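Local coordinates for protein glutathione reductase (Bartonella henselae, PDB 3O0H) that probably catalyses the NADPH-dependent reduction of glutathione disulfide to glutathione, passing electrons through a bound FAD and a redox-active disulfide, at residues B[222-227]-B[233-238]; B[361-366]-B[371-376]; B[376-381]-B[388-393]; B[412-417]-B[421-426]. All blocks are in the same frame, centred on the assembly; numbering follows the deposited sequence.

Overall arrangement
The four contacts follow one another along the chain and gather where the pyridine-nucleotide half meets the dimerisation domain. Interaction 1 ties the loop after strand 216-220 to helix 232-245. Interactions 2, 3 and 4 all reach one antiparallel sheet, in which strand 371-375 neighbours 422-428 and strand 409-416 neighbours 387-395; interactions 2 and 3 share Leu376. The centres of interactions 3 and 4 lie about 6 Å apart, those of 1 and 4 about 21 Å. Asp233 forms salt bridges with Lys412 and Arg392, and Ile371 packs on Leu227 and Leu238, so helix 232-245 and the loop before it are held to the sheet by both charge and apolar contact.

Interaction 1 of 4, residues B[222-227]-B[233-238]; sequences RGDLIL and DLRQLL
The carbonyl oxygen of Ile226 takes the shortest polar bond here, from Arg235 NE at 2.7 Å and with a nearly straight N-H...O angle of 172°. A second bond runs from Arg235 NH2 to Leu225 O at 2.8 Å. Both oxygens lie close to the guanidinium plane, so two successive carbonyls of the loop hold the group along one edge and fix its rotation. At Leu225 O the donor stands above the carbonyl plane, whereas at Ile226 O it is only tilted from it. The arginine chain is extended as far as CD and then bends at chi3 (70°), which turns NE and NH2 back onto the loop. Leu225 lays CD2 over one guanidinium face, displaced toward its rim, and the same methyl lies 3.7 Å from Arg235 CB. Asp224 OD1 adds a long salt bridge to Arg235 NH2 at 3.8 Å, its carboxylate steeply turned against the guanidinium. Farther along the helix, Leu238 CD2 meets Ile226 CD1 at 3.7 Å and Leu227 CD1 at 3.6 Å, each pair crossing at about a right angle. An arginine thus closes the connection between strand 216-220 and helix 232-245 in what is probably the NADPH-binding, Rossmann-type part of the chain, as in relatives. Around it, Tyr251 OH bonds to Ile226 N, Met242 of the same helix touches Ile226, and Leu227 and Leu238 both rest on Ile371 of strand 371-375.

Interaction 2 of 4, residues B[361-366]-B[371-376]; sequences ITTAVF and IGTVGL
This is an antiparallel beta hairpin at the edge of the dimerisation-domain sheet, pairing its outermost strand in this chain, 363-365, with 371-375. Thr363 with Thr373 and Val365 with Ile371 are hydrogen-bonded pairs, and Ala364 with Gly372 between them is a non-hydrogen-bonded one. Thr363 N reaches Thr373 O at 2.9 Å and Val365 N reaches Ile371 O at 2.9 Å, each with a reciprocal bond. On one face Thr363 and Thr373 lie side by side and point the same way, with OG1 of Thr363 only 3.2 Å from CG2 of Thr373. The methyl comes there because CG2 of Thr373 sits between its own N and carbonyl carbon while OG1 is anti to N (chi1 -173°); that hydroxyl bonds to His426 instead. On the same face Val365 and Ile371 meet through their CB atoms at 4.0 Å. Beyond the paired residues, Thr362 OG1 lies against Val374 CG2 at 3.3 Å. Val458 of the second subunit packs on both Thr362 and Ala364. Water carries the polar contact on past Thr363: one molecule donates to Ile361 O (2.7 Å) and accepts from Gly375 N (2.9 Å), while another donates to Ile361 O and bonds to Thr363 OG1. Backbone bonds thus set the strand register, and water bridges the separating ends where direct pairing has stopped.

Interaction 3 of 4, residues B[376-381]-B[388-393]; sequences LSEEDA and VEIYRT
Glu378 buries the most surface here, with Val388 and Ile390 nearly equal behind it. Glu378 meets Ile390 through CG and its carboxylate: CG lies 3.8 Å from Ile390 CD1, and OE2 of Glu378 lies 3.8 Å from Ile390 CG1. The two side chains cross at about a right angle. Extension of Glu378 through both CG (chi1 175°) and CD (chi2 164°) lays the carboxylate against the CG1-CD1 branch of the isoleucine. The same oxygens are held by polar partners: OE1 forms a salt bridge with Lys412, and OE2 is hydrogen-bonded to the hydroxyls of Tyr474 and Tyr476. These partners would be expected to favour the ionised acid and hold its carboxylate in place. One helical turn after Glu378, Ala381 receives Val388 CG2, 3.5 Å from Ala381 O, and the same methyl approaches Ala381 CB at 4.2 Å. The helix start is secured separately by Ser377, an N-cap whose OG accepts from Asp380 N at 3.1 Å. The contact therefore lays the first turn of helix 378-384 against strand 387-395, the strand that follows it in the chain. Ala381 and Val388 also touch Val414 of strand 409-416 on one flank, while Ile390 packs on Tyr474 and Tyr476 of strand 474-477 on the other.

Interaction 4 of 4, residues B[412-417]-B[421-426]; sequences KLVVDG and IVVGAH
A classic beta bulge interrupts this antiparallel hairpin of strands 409-416 and 422-428 in the dimerisation-domain sheet. Val423 and Gly424 together face Val414, whose carbonyl oxygen accepts from both backbone amides: Val423 N at 2.9 Å and Gly424 N at 3.2 Å. The register moves by one residue there, so Val415 pairs with Val422. Beyond the bulge Asp416 N bonds to Ile421 O; before it Val414 N bonds to Gly424 O, and Lys412 and His426 form a reciprocal hydrogen-bonded pair. On one face Leu413 reaches across with CD2, 3.6 Å from Ala425 CB, and touches Val422 CG1 less closely. Val415 and Val422 meet on this face through their CG2 methyls, and Phe452 of helix 449-454 covers Leu413 and Val422. The other face mixes apolar and polar groups. Val414 spreads its two methyls, CG1 going to Val423 CG2 at 3.9 Å and CG2 to the His426 ring. With CG of His426 anti to its carbonyl carbon (chi1 -47°), the imidazole lies back over Gly424, and its two nitrogens bond to Thr373 OG1 and Leu376 O. Lys412 extends from the same face to salt bridges with Glu378, Asp231 and Asp233. Val414 CG2 lies at the ring edge, in the imidazole plane, 3.9 Å from both CD2 and NE2 of His426.

Interaction 1 of 4, residues B[222-227]-B[233-238]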
loop_
_atom_site.group_PDB
_atom_site.type_symbol
_atom_site.label_atom_id
_atom_site.label_comp_id
_atom_site.label_asym_id
_atom_site.label_seq_id
_atom_site.Cartn_x
_atom_site.Cartn_y
_atom_site.Cartn_z
ATOM N N ARG B 222 12.826 24.720 -16.230
ATOM C CA ARG B 222 13.126 25.294 -17.566
ATOM C C ARG B 222 11.990 25.180 -18.573
ATOM O O ARG B 222 11.907 25.978 -19.498
ATOM C CB ARG B 222 14.405 24.679 -18.174
ATOM N N GLY B 223 11.114 24.193 -18.396
ATOM C CA GLY B 223 10.015 23.968 -19.347
ATOM C C GLY B 223 8.673 24.436 -18.798
ATOM O O GLY B 223 8.622 25.355 -17.971
ATOM N N ASP B 224 7.584 23.821 -19.275
ATOM C CA ASP B 224 6.246 24.296 -19.010
ATOM C C ASP B 224 5.562 23.616 -17.829
ATOM O O ASP B 224 4.581 24.144 -17.330
ATOM C CB ASP B 224 5.362 24.141 -20.258
ATOM C CG ASP B 224 5.083 22.666 -20.621
ATOM O OD1 ASP B 224 5.968 21.800 -20.402
ATOM O OD2 ASP B 224 3.970 22.374 -21.124
ATOM N N LEU B 225 6.045 22.441 -17.414
ATOM C CA LEU B 225 5.408 21.646 -16.328
ATOM C C LEU B 225 6.388 20.631 -15.766
ATOM O O LEU B 225 7.126 20.008 -16.521
ATOM C CB LEU B 225 4.142 20.929 -16.877
ATOM C CG LEU B 225 3.183 20.159 -15.962
ATOM C CD1 LEU B 225 2.529 21.029 -14.863
ATOM C CD2 LEU B 225 2.090 19.480 -16.867
ATOM N N ILE B 226 6.415 20.506 -14.448
ATOM C CA ILE B 226 7.271 19.566 -13.771
ATOM C C ILE B 226 7.114 18.123 -14.283
ATOM O O ILE B 226 6.121 17.806 -14.993
ATOM C CB ILE B 226 7.094 19.601 -12.241
ATOM C CG1 ILE B 226 5.618 19.291 -11.839
ATOM C CG2 ILE B 226 7.706 20.957 -11.677
ATOM C CD1 ILE B 226 5.440 18.988 -10.314
ATOM N N LEU B 227 8.142 17.306 -13.983
ATOM C CA LEU B 227 8.166 15.870 -14.318
ATOM C C LEU B 227 7.872 15.534 -15.783
ATOM O O LEU B 227 6.950 14.773 -16.140
ATOM C CB LEU B 227 7.233 15.114 -13.360
ATOM C CG LEU B 227 7.579 15.210 -11.882
ATOM C CD1 LEU B 227 6.576 14.468 -11.031
ATOM C CD2 LEU B 227 8.964 14.654 -11.648
ATOM N N ASP B 233 -1.426 13.560 -16.342
ATOM C CA ASP B 233 -2.247 13.723 -15.120
ATOM C C ASP B 233 -1.347 13.765 -13.879
ATOM O O ASP B 233 -1.578 14.549 -12.958
ATOM C CB ASP B 233 -3.259 12.595 -14.958
ATOM C CG ASP B 233 -4.504 12.786 -15.772
ATOM O OD1 ASP B 233 -5.025 13.914 -15.843
ATOM O OD2 ASP B 233 -5.014 11.787 -16.288
ATOM N N LEU B 234 -0.323 12.908 -13.806
ATOM C CA LEU B 234 0.589 12.963 -12.649
ATOM C C LEU B 234 1.309 14.308 -12.532
ATOM O O LEU B 234 1.519 14.847 -11.433
ATOM C CB LEU B 234 1.631 11.849 -12.718
ATOM C CG LEU B 234 1.056 10.437 -12.845
ATOM C CD1 LEU B 234 2.188 9.444 -13.320
ATOM C CD2 LEU B 234 0.324 9.987 -11.546
ATOM N N ARG B 235 1.717 14.838 -13.668
ATOM C CA ARG B 235 2.450 16.088 -13.664
ATOM C C ARG B 235 1.519 17.196 -13.198
ATOM O O ARG B 235 1.878 18.039 -12.335
ATOM C CB ARG B 235 2.949 16.389 -15.070
ATOM C CG ARG B 235 3.909 15.335 -15.645
ATOM C CD ARG B 235 4.248 15.655 -17.084
ATOM N NE ARG B 235 5.099 16.830 -17.279
ATOM C CZ ARG B 235 5.368 17.353 -18.486
ATOM N NH1 ARG B 235 4.904 16.806 -19.597
ATOM N NH2 ARG B 235 6.147 18.412 -18.597
ATOM N N GLN B 236 0.317 17.204 -13.772
ATOM C CA GLN B 236 -0.584 18.321 -13.538
ATOM C C GLN B 236 -1.106 18.276 -12.123
ATOM O O GLN B 236 -1.103 19.299 -11.444
ATOM C CB GLN B 236 -1.724 18.343 -14.544
ATOM C CG GLN B 236 -2.640 19.585 -14.397
ATOM C CD GLN B 236 -1.938 20.817 -14.910
ATOM O OE1 GLN B 236 -1.650 20.900 -16.103
ATOM N NE2 GLN B 236 -1.593 21.763 -13.998
ATOM N N LEU B 237 -1.544 17.099 -11.666
ATOM C CA LEU B 237 -2.103 17.009 -10.303
ATOM C C LEU B 237 -1.069 17.371 -9.253
ATOM O O LEU B 237 -1.407 18.037 -8.236
ATOM C CB LEU B 237 -2.682 15.625 -10.015
ATOM C CG LEU B 237 -3.937 15.212 -10.779
ATOM C CD1 LEU B 237 -4.176 13.660 -10.684
ATOM C CD2 LEU B 237 -5.112 15.960 -10.235
ATOM N N LEU B 238 0.181 16.926 -9.448
ATOM C CA LEU B 238 1.230 17.271 -8.483
ATOM C C LEU B 238 1.491 18.786 -8.489
ATOM O O LEU B 238 1.508 19.438 -7.428
ATOM C CB LEU B 238 2.538 16.504 -8.729
ATOM C CG LEU B 238 3.682 16.866 -7.787
ATOM C CD1 LEU B 238 3.295 16.647 -6.315
ATOM C CD2 LEU B 238 4.986 16.027 -8.144
#

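Interaction 2 of 4, residues B[361-366]-B[371-376]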
loop_
_atom_site.group_PDB
_atom_site.type_symbol
_atom_site.label_atom_id
_atom_site.label_comp_id
_atom_site.label_asym_id
_atom_site.label_seq_id
_atom_site.Cartn_x
_atom_site.Cartn_y
_atom_site.Cartn_z
ATOM N N ILE B 361 9.366 -1.328 -16.014
ATOM C CA ILE B 361 9.902 -0.931 -14.710
ATOM C C ILE B 361 8.967 0.082 -14.030
ATOM O O ILE B 361 8.620 1.109 -14.615
ATOM C CB ILE B 361 11.316 -0.301 -14.838
ATOM C CG1 ILE B 361 12.305 -1.299 -15.467
ATOM C CG2 ILE B 361 11.829 0.181 -13.412
ATOM C CD1 ILE B 361 13.675 -0.676 -15.790
ATOM N N THR B 362 8.511 -0.252 -12.833
ATOM C CA THR B 362 7.755 0.653 -12.010
ATOM C C THR B 362 8.670 1.639 -11.344
ATOM O O THR B 362 9.758 1.288 -10.877
ATOM C CB THR B 362 6.979 -0.114 -10.908
ATOM O OG1 THR B 362 6.195 -1.125 -11.528
ATOM C CG2 THR B 362 6.074 0.838 -10.099
ATOM N N THR B 363 8.235 2.891 -11.312
ATOM C CA THR B 363 8.940 3.948 -10.651
ATOM C C THR B 363 8.035 4.705 -9.700
ATOM O O THR B 363 6.821 4.697 -9.846
ATOM C CB THR B 363 9.683 4.906 -11.620
ATOM O OG1 THR B 363 8.790 5.485 -12.564
ATOM C CG2 THR B 363 10.759 4.143 -12.384
ATOM N N ALA B 364 8.663 5.266 -8.664
ATOM C CA ALA B 364 7.978 6.087 -7.671
ATOM C C ALA B 364 8.622 7.458 -7.622
ATOM O O ALA B 364 9.798 7.595 -7.933
ATOM C CB ALA B 364 8.028 5.398 -6.281
ATOM N N VAL B 365 7.845 8.486 -7.258
ATOM C CA VAL B 365 8.408 9.774 -6.853
ATOM C C VAL B 365 7.858 10.086 -5.478
ATOM O O VAL B 365 6.642 10.068 -5.323
ATOM C CB VAL B 365 7.992 10.895 -7.820
ATOM C CG1 VAL B 365 8.670 12.212 -7.435
ATOM C CG2 VAL B 365 8.303 10.487 -9.291
ATOM N N PHE B 366 8.730 10.307 -4.484
ATOM C CA PHE B 366 8.292 10.626 -3.136
ATOM C C PHE B 366 8.099 12.115 -2.958
ATOM O O PHE B 366 8.610 12.768 -2.027
ATOM C CB PHE B 366 9.200 9.979 -2.102
ATOM C CG PHE B 366 9.053 8.485 -2.119
ATOM C CD1 PHE B 366 9.926 7.692 -2.845
ATOM C CD2 PHE B 366 7.940 7.894 -1.510
ATOM C CE1 PHE B 366 9.749 6.296 -2.895
ATOM C CE2 PHE B 366 7.751 6.502 -1.566
ATOM C CZ PHE B 366 8.658 5.721 -2.247
ATOM N N ILE B 371 3.749 9.752 -6.050
ATOM C CA ILE B 371 3.461 9.239 -7.373
ATOM C C ILE B 371 4.028 7.807 -7.516
ATOM O O ILE B 371 5.132 7.508 -7.020
ATOM C CB ILE B 371 4.111 10.139 -8.445
ATOM C CG1 ILE B 371 3.295 11.408 -8.634
ATOM C CG2 ILE B 371 4.230 9.424 -9.818
ATOM C CD1 ILE B 371 4.072 12.511 -9.463
ATOM N N GLY B 372 3.259 6.968 -8.189
ATOM C CA GLY B 372 3.696 5.675 -8.688
ATOM C C GLY B 372 3.249 5.497 -10.125
ATOM O O GLY B 372 2.122 5.891 -10.528
ATOM N N THR B 373 4.113 4.885 -10.938
ATOM C CA THR B 373 3.815 4.744 -12.360
ATOM C C THR B 373 4.538 3.520 -12.960
ATOM O O THR B 373 5.666 3.205 -12.582
ATOM C CB THR B 373 4.192 6.030 -13.128
ATOM O OG1 THR B 373 3.752 5.949 -14.507
ATOM C CG2 THR B 373 5.707 6.305 -13.030
ATOM N N VAL B 374 3.848 2.832 -13.830
ATOM C CA VAL B 374 4.405 1.679 -14.564
ATOM C C VAL B 374 3.806 1.640 -15.939
ATOM O O VAL B 374 2.630 1.901 -16.123
ATOM C CB VAL B 374 4.165 0.328 -13.773
ATOM C CG1 VAL B 374 2.728 0.113 -13.427
ATOM C CG2 VAL B 374 4.732 -0.881 -14.497
ATOM N N GLY B 375 4.621 1.313 -16.921
ATOM C CA GLY B 375 4.144 1.211 -18.300
ATOM C C GLY B 375 3.830 2.550 -18.936
ATOM O O GLY B 375 4.366 3.576 -18.538
ATOM N N LEU B 376 2.957 2.520 -19.929
ATOM C CA LEU B 376 2.777 3.656 -20.816
ATOM C C LEU B 376 1.844 4.720 -20.264
ATOM O O LEU B 376 0.727 4.426 -19.820
ATOM C CB LEU B 376 2.223 3.199 -22.140
ATOM C CG LEU B 376 3.116 2.243 -22.950
ATOM C CD1 LEU B 376 2.353 1.794 -24.142
ATOM C CD2 LEU B 376 4.502 2.889 -23.334
HETATM O O HOH W 1 7.482 1.043 -17.073
HETATM O O HOH W 2 8.125 3.724 -14.749
#

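Interaction 3 of 4, residues B[376-381]-B[388-393]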
loop_
_atom_site.group_PDB
_atom_site.type_symbol
_atom_site.label_atom_id
_atom_site.label_comp_id
_atom_site.label_asym_id
_atom_site.label_seq_id
_atom_site.Cartn_x
_atom_site.Cartn_y
_atom_site.Cartn_z
ATOM N N LEU B 376 2.957 2.520 -19.929
ATOM C CA LEU B 376 2.777 3.656 -20.816
ATOM C C LEU B 376 1.844 4.720 -20.264
ATOM O O LEU B 376 0.727 4.426 -19.820
ATOM C CB LEU B 376 2.223 3.199 -22.140
ATOM C CG LEU B 376 3.116 2.243 -22.950
ATOM C CD1 LEU B 376 2.353 1.794 -24.142
ATOM C CD2 LEU B 376 4.502 2.889 -23.334
ATOM N N SER B 377 2.310 5.963 -20.340
ATOM C CA SER B 377 1.409 7.131 -20.197
ATOM C C SER B 377 0.262 7.071 -21.180
ATOM O O SER B 377 0.312 6.438 -22.246
ATOM C CB SER B 377 2.182 8.428 -20.431
ATOM O OG SER B 377 2.559 8.513 -21.813
ATOM N N GLU B 378 -0.801 7.755 -20.823
ATOM C CA GLU B 378 -1.935 7.870 -21.684
ATOM C C GLU B 378 -1.543 8.340 -23.100
ATOM O O GLU B 378 -1.960 7.756 -24.117
ATOM C CB GLU B 378 -2.953 8.805 -20.999
ATOM C CG GLU B 378 -4.130 9.113 -21.828
ATOM C CD GLU B 378 -5.305 9.692 -21.042
ATOM O OE1 GLU B 378 -5.284 9.772 -19.790
ATOM O OE2 GLU B 378 -6.275 10.032 -21.710
ATOM N N GLU B 379 -0.682 9.345 -23.188
ATOM C CA GLU B 379 -0.329 9.907 -24.489
ATOM C C GLU B 379 0.541 8.925 -25.323
ATOM O O GLU B 379 0.311 8.730 -26.508
ATOM C CB GLU B 379 0.428 11.223 -24.277
ATOM C CG GLU B 379 1.036 11.836 -25.540
ATOM C CD GLU B 379 0.065 12.605 -26.424
ATOM O OE1 GLU B 379 -1.164 12.741 -26.139
ATOM O OE2 GLU B 379 0.581 13.108 -27.441
ATOM N N ASP B 380 1.543 8.323 -24.700
ATOM C CA ASP B 380 2.348 7.341 -25.405
ATOM C C ASP B 380 1.453 6.211 -25.917
ATOM O O ASP B 380 1.590 5.803 -27.071
ATOM C CB ASP B 380 3.465 6.810 -24.513
ATOM C CG ASP B 380 4.624 7.805 -24.350
ATOM O OD1 ASP B 380 4.688 8.784 -25.122
ATOM O OD2 ASP B 380 5.473 7.583 -23.477
ATOM N N ALA B 381 0.517 5.752 -25.087
ATOM C CA ALA B 381 -0.377 4.650 -25.445
ATOM C C ALA B 381 -1.242 4.960 -26.691
ATOM O O ALA B 381 -1.359 4.141 -27.591
ATOM C CB ALA B 381 -1.249 4.264 -24.285
ATOM N N VAL B 388 -7.368 2.522 -27.346
ATOM C CA VAL B 388 -6.923 2.680 -25.965
ATOM C C VAL B 388 -8.120 3.086 -25.114
ATOM O O VAL B 388 -8.823 4.060 -25.411
ATOM C CB VAL B 388 -5.812 3.733 -25.869
ATOM C CG1 VAL B 388 -5.473 4.073 -24.376
ATOM C CG2 VAL B 388 -4.572 3.255 -26.694
ATOM N N GLU B 389 -8.381 2.275 -24.101
ATOM C CA GLU B 389 -9.444 2.498 -23.150
ATOM C C GLU B 389 -8.769 3.067 -21.888
ATOM O O GLU B 389 -7.742 2.564 -21.441
ATOM C CB GLU B 389 -10.136 1.179 -22.828
ATOM C CG GLU B 389 -10.956 0.566 -23.987
ATOM C CD GLU B 389 -11.456 -0.837 -23.665
ATOM O OE1 GLU B 389 -11.030 -1.424 -22.647
ATOM O OE2 GLU B 389 -12.233 -1.360 -24.432
ATOM N N ILE B 390 -9.352 4.133 -21.351
ATOM C CA ILE B 390 -8.829 4.807 -20.157
ATOM C C ILE B 390 -9.821 4.648 -19.000
ATOM O O ILE B 390 -11.008 5.008 -19.119
ATOM C CB ILE B 390 -8.628 6.290 -20.418
ATOM C CG1 ILE B 390 -7.641 6.527 -21.567
ATOM C CG2 ILE B 390 -8.169 6.988 -19.120
ATOM C CD1 ILE B 390 -6.239 6.044 -21.266
ATOM N N TYR B 391 -9.332 4.145 -17.878
ATOM C CA TYR B 391 -10.126 3.994 -16.688
ATOM C C TYR B 391 -9.468 4.885 -15.648
ATOM O O TYR B 391 -8.350 4.603 -15.211
ATOM C CB TYR B 391 -10.174 2.541 -16.207
ATOM C CG TYR B 391 -10.792 1.606 -17.251
ATOM C CD1 TYR B 391 -12.102 1.154 -17.129
ATOM C CD2 TYR B 391 -10.031 1.145 -18.333
ATOM C CE1 TYR B 391 -12.669 0.282 -18.087
ATOM C CE2 TYR B 391 -10.586 0.268 -19.308
ATOM C CZ TYR B 391 -11.896 -0.155 -19.175
ATOM O OH TYR B 391 -12.433 -0.999 -20.102
ATOM N N ARG B 392 -10.155 5.978 -15.335
ATOM C CA ARG B 392 -9.617 7.085 -14.543
ATOM C C ARG B 392 -10.529 7.413 -13.381
ATOM O O ARG B 392 -11.753 7.561 -13.550
ATOM C CB ARG B 392 -9.504 8.303 -15.446
ATOM C CG ARG B 392 -8.782 9.513 -14.855
ATOM C CD ARG B 392 -8.726 10.650 -15.879
ATOM N NE ARG B 392 -7.948 11.803 -15.414
ATOM C CZ ARG B 392 -8.394 12.727 -14.559
ATOM N NH1 ARG B 392 -9.619 12.651 -14.052
ATOM N NH2 ARG B 392 -7.614 13.746 -14.208
ATOM N N THR B 393 -9.939 7.566 -12.195
ATOM C CA THR B 393 -10.716 7.993 -11.039
ATOM C C THR B 393 -9.907 8.894 -10.142
ATOM O O THR B 393 -8.750 8.621 -9.893
ATOM C CB THR B 393 -11.296 6.791 -10.210
ATOM O OG1 THR B 393 -12.163 7.317 -9.192
ATOM C CG2 THR B 393 -10.198 5.937 -9.570
#

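Interaction 4 of 4, residues B[412-417]-B[421-426]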
loop_
_atom_site.group_PDB
_atom_site.type_symbol
_atom_site.label_atom_id
_atom_site.label_comp_id
_atom_site.label_asym_id
_atom_site.label_seq_id
_atom_site.Cartn_x
_atom_site.Cartn_y
_atom_site.Cartn_z
ATOM N N LYS B 412 -5.259 5.622 -12.535
ATOM C CA LYS B 412 -5.633 5.521 -13.942
ATOM C C LYS B 412 -5.048 4.249 -14.552
ATOM O O LYS B 412 -3.886 3.951 -14.371
ATOM C CB LYS B 412 -5.214 6.776 -14.689
ATOM C CG LYS B 412 -5.559 6.754 -16.152
ATOM C CD LYS B 412 -5.398 8.104 -16.818
ATOM C CE LYS B 412 -3.955 8.414 -17.154
ATOM N NZ LYS B 412 -3.711 9.785 -17.700
ATOM N N LEU B 413 -5.884 3.455 -15.222
ATOM C CA LEU B 413 -5.388 2.311 -15.979
ATOM C C LEU B 413 -5.528 2.603 -17.473
ATOM O O LEU B 413 -6.519 3.122 -17.926
ATOM C CB LEU B 413 -6.149 1.069 -15.577
ATOM C CG LEU B 413 -6.069 0.644 -14.116
ATOM C CD1 LEU B 413 -6.980 -0.547 -13.836
ATOM C CD2 LEU B 413 -4.640 0.353 -13.738
ATOM N N VAL B 414 -4.493 2.266 -18.227
ATOM C CA VAL B 414 -4.427 2.543 -19.627
ATOM C C VAL B 414 -4.471 1.170 -20.298
ATOM O O VAL B 414 -3.647 0.300 -20.033
ATOM C CB VAL B 414 -3.167 3.292 -19.998
ATOM C CG1 VAL B 414 -3.147 3.501 -21.521
ATOM C CG2 VAL B 414 -3.071 4.657 -19.290
ATOM N N VAL B 415 -5.442 0.970 -21.154
ATOM C CA VAL B 415 -5.733 -0.400 -21.627
ATOM C C VAL B 415 -5.683 -0.476 -23.161
ATOM O O VAL B 415 -6.189 0.411 -23.833
ATOM C CB VAL B 415 -7.092 -0.867 -21.031
ATOM C CG1 VAL B 415 -7.517 -2.230 -21.602
ATOM C CG2 VAL B 415 -6.997 -0.900 -19.476
ATOM N N ASP B 416 -5.065 -1.528 -23.700
ATOM C CA ASP B 416 -5.080 -1.763 -25.134
ATOM C C ASP B 416 -6.426 -2.414 -25.401
ATOM O O ASP B 416 -6.677 -3.524 -24.974
ATOM C CB ASP B 416 -3.888 -2.649 -25.535
ATOM C CG ASP B 416 -3.952 -3.136 -26.999
ATOM O OD1 ASP B 416 -4.900 -2.794 -27.713
ATOM O OD2 ASP B 416 -3.035 -3.885 -27.391
ATOM N N GLY B 417 -7.296 -1.698 -26.088
ATOM C CA GLY B 417 -8.660 -2.173 -26.407
ATOM C C GLY B 417 -8.775 -3.444 -27.241
ATOM O O GLY B 417 -9.779 -4.132 -27.177
ATOM N N ILE B 421 -5.144 -6.005 -22.690
ATOM C CA ILE B 421 -4.019 -5.935 -21.743
ATOM C C ILE B 421 -3.914 -4.519 -21.110
ATOM O O ILE B 421 -4.014 -3.494 -21.810
ATOM C CB ILE B 421 -2.690 -6.346 -22.401
ATOM C CG1 ILE B 421 -2.730 -7.823 -22.853
ATOM C CG2 ILE B 421 -1.563 -6.176 -21.413
ATOM C CD1 ILE B 421 -1.552 -8.272 -23.745
ATOM N N VAL B 422 -3.711 -4.472 -19.796
ATOM C CA VAL B 422 -3.419 -3.199 -19.107
ATOM C C VAL B 422 -1.956 -2.909 -19.415
ATOM O O VAL B 422 -1.055 -3.672 -19.020
ATOM C CB VAL B 422 -3.606 -3.266 -17.621
ATOM C CG1 VAL B 422 -3.366 -1.870 -17.008
ATOM C CG2 VAL B 422 -4.980 -3.816 -17.285
ATOM N N VAL B 423 -1.745 -1.836 -20.174
ATOM C CA VAL B 423 -0.430 -1.437 -20.645
ATOM C C VAL B 423 0.197 -0.280 -19.897
ATOM O O VAL B 423 1.371 0.035 -20.121
ATOM C CB VAL B 423 -0.460 -1.074 -22.134
ATOM C CG1 VAL B 423 -0.917 -2.318 -22.970
ATOM C CG2 VAL B 423 -1.342 0.150 -22.406
ATOM N N GLY B 424 -0.565 0.366 -19.027
ATOM C CA GLY B 424 -0.028 1.431 -18.175
ATOM C C GLY B 424 -0.890 1.603 -16.923
ATOM O O GLY B 424 -2.096 1.363 -16.966
ATOM N N ALA B 425 -0.268 2.030 -15.822
ATOM C CA ALA B 425 -0.983 2.281 -14.582
ATOM C C ALA B 425 -0.241 3.403 -13.839
ATOM O O ALA B 425 0.996 3.356 -13.683
ATOM C CB ALA B 425 -1.065 0.995 -13.690
ATOM N N HIS B 426 -1.030 4.369 -13.363
ATOM C CA HIS B 426 -0.550 5.644 -12.824
ATOM C C HIS B 426 -1.342 6.021 -11.589
ATOM O O HIS B 426 -2.564 5.973 -11.607
ATOM C CB HIS B 426 -0.664 6.724 -13.901
ATOM C CG HIS B 426 -0.134 6.268 -15.213
ATOM N ND1 HIS B 426 1.215 6.081 -15.441
ATOM C CD2 HIS B 426 -0.773 5.844 -16.333
ATOM C CE1 HIS B 426 1.379 5.600 -16.660
ATOM N NE2 HIS B 426 0.189 5.474 -17.233
#